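Local coordinates for protein dioxygenase (Pseudomonas brassicacearum, PDB 5V2D) that probably cleaves the central double bond of lignin-derived stilbenes with molecular oxygen at a non-haem iron centre, at residues 199-204 and 239-244. Residues are numbered along the deposited sequence; the frame is centred on the assembly and turned at random.
With FE (Fe (III) ion), chain E.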
# COMPACT_ATOMS: atom_id res chain seq x y z
N LEU A 199 -3.48 10.61 -11.03
CA LEU A 199 -4.59 9.78 -11.45
C LEU A 199 -5.10 9.09 -10.19
O LEU A 199 -4.33 8.42 -9.46
CB LEU A 199 -4.15 8.77 -12.44
CG LEU A 199 -3.20 9.33 -13.56
CD1 LEU A 199 -2.93 8.25 -14.61
CD2 LEU A 199 -3.75 10.52 -14.30
N ALA A 200 -6.37 9.28 -9.84
CA ALA A 200 -6.88 8.82 -8.60
C ALA A 200 -8.35 8.40 -8.73
O ALA A 200 -8.92 8.47 -9.80
CB ALA A 200 -6.71 9.93 -7.56
N PHE A 201 -8.93 7.94 -7.63
CA PHE A 201 -10.31 7.48 -7.66
C PHE A 201 -10.85 7.44 -6.24
O PHE A 201 -10.08 7.62 -5.28
CB PHE A 201 -10.44 6.14 -8.36
CG PHE A 201 -9.92 4.98 -7.57
CD1 PHE A 201 -10.80 4.23 -6.71
CD2 PHE A 201 -8.60 4.62 -7.63
CE1 PHE A 201 -10.29 3.21 -5.94
CE2 PHE A 201 -8.11 3.56 -6.85
CZ PHE A 201 -8.94 2.85 -6.02
N SER A 202 -12.15 7.19 -6.11
CA SER A 202 -12.81 7.03 -4.79
C SER A 202 -13.86 5.91 -4.88
O SER A 202 -14.54 5.80 -5.93
CB SER A 202 -13.48 8.34 -4.42
OG SER A 202 -14.42 8.13 -3.36
N TYR A 203 -13.93 5.02 -3.89
CA TYR A 203 -15.06 4.11 -3.74
C TYR A 203 -15.76 4.44 -2.40
O TYR A 203 -15.22 5.19 -1.57
CB TYR A 203 -14.69 2.62 -3.87
CG TYR A 203 -13.98 2.05 -2.66
CD1 TYR A 203 -12.59 2.21 -2.51
CD2 TYR A 203 -14.68 1.37 -1.71
CE1 TYR A 203 -11.92 1.69 -1.44
CE2 TYR A 203 -14.04 0.84 -0.58
CZ TYR A 203 -12.68 0.99 -0.44
OH TYR A 203 -12.06 0.42 0.67
N GLU A 204 -16.97 3.92 -2.21
CA GLU A 204 -17.88 4.42 -1.19
C GLU A 204 -17.93 5.93 -1.22
O GLU A 204 -17.84 6.65 -0.20
CB GLU A 204 -17.51 3.86 0.19
CG GLU A 204 -17.81 2.34 0.32
CD GLU A 204 -17.54 1.85 1.73
OE1 GLU A 204 -18.26 2.22 2.70
OE2 GLU A 204 -16.56 1.07 1.89
N HIS A 239 -9.23 -1.38 -3.70
CA HIS A 239 -8.01 -0.95 -2.99
C HIS A 239 -7.05 -0.20 -3.93
O HIS A 239 -6.53 0.87 -3.61
CB HIS A 239 -7.35 -2.12 -2.24
CG HIS A 239 -6.10 -1.71 -1.50
ND1 HIS A 239 -6.13 -0.78 -0.47
CD2 HIS A 239 -4.80 -1.98 -1.74
CE1 HIS A 239 -4.90 -0.59 -0.03
NE2 HIS A 239 -4.07 -1.29 -0.80
N ASP A 240 -6.74 -0.85 -5.06
CA ASP A 240 -5.79 -0.35 -6.04
C ASP A 240 -6.54 -0.23 -7.35
O ASP A 240 -7.67 -0.67 -7.46
CB ASP A 240 -4.59 -1.31 -6.09
CG ASP A 240 -3.30 -0.68 -6.64
OD1 ASP A 240 -3.36 0.40 -7.30
OD2 ASP A 240 -2.21 -1.34 -6.48
N PHE A 241 -5.94 0.38 -8.34
CA PHE A 241 -6.55 0.46 -9.68
C PHE A 241 -5.46 0.49 -10.72
O PHE A 241 -4.33 0.32 -10.40
CB PHE A 241 -7.55 1.63 -9.78
CG PHE A 241 -6.95 2.96 -10.10
CD1 PHE A 241 -5.93 3.48 -9.39
CD2 PHE A 241 -7.47 3.72 -11.13
CE1 PHE A 241 -5.44 4.77 -9.65
CE2 PHE A 241 -6.96 5.01 -11.44
CZ PHE A 241 -5.95 5.51 -10.70
N ALA A 242 -5.85 0.55 -11.98
CA ALA A 242 -4.90 0.57 -13.07
C ALA A 242 -5.29 1.71 -13.99
O ALA A 242 -6.48 1.93 -14.29
CB ALA A 242 -4.96 -0.72 -13.81
N ALA A 243 -4.29 2.47 -14.40
CA ALA A 243 -4.50 3.56 -15.34
C ALA A 243 -3.56 3.36 -16.51
O ALA A 243 -2.40 2.94 -16.33
CB ALA A 243 -4.29 4.92 -14.67
N THR A 244 -4.11 3.42 -17.71
CA THR A 244 -3.31 3.24 -18.90
C THR A 244 -3.37 4.54 -19.67
O THR A 244 -3.94 5.52 -19.20
CB THR A 244 -3.76 2.02 -19.75
OG1 THR A 244 -4.99 2.28 -20.40
CG2 THR A 244 -3.96 0.77 -18.89
FE FE E . -2.02 -1.07 -0.89
O HOH W 1 -1.97 -1.91 0.99
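F201 and F241 meet obliquely between two neighbouring blades of the seven-bladed beta-propeller that carotenoid-cleavage-type dioxygenases share. F201 comes from strand 198-203 of one blade; F241 sits just before strand 242-243, where the next blade begins. The two side chains pass antiparallel to one another, one coming from each segment. The CD2-CE2 side of F201 reaches the base of the F241 ring, with F201 CE2 3.3 Å from F241 CD1 and F201 CD2 lying over one face, offset toward the rim. The ring planes are tilted at 54°, with ring centres 4.7 Å apart. With chi1 at 73° and 85°, both rings are turned back over their own backbone, flanked by N and C, where the F201 CD2-CE2 side can lie against F241 CG and CD1. The far end of the F241 ring points its edge at the strand backbone, CZ 3.6 Å from L199 O. Beyond it, L199 CD1 touches A243 CB at 3.6 Å. A leucine in place of F241 would probably leave F201 without its aromatic partner and open a gap beside L199 O. No hydrogen bond joins the two segments, so side-chain packing carries this junction. Within 239-244, D240 OD1 takes the F241 N-H at 2.8 Å in a bent bond on its anti side, well out of the carboxylate plane, and also forms a salt bridge with K190. One residue earlier, H239 ND1 is hydrogen-bonded to E156 OE1, a second-shell contact that probably fixes the ring's rotation; its NE2 binds the iron at 2.1 Å, alongside H188, H304, H495 and a water also 2.1 Å from the iron.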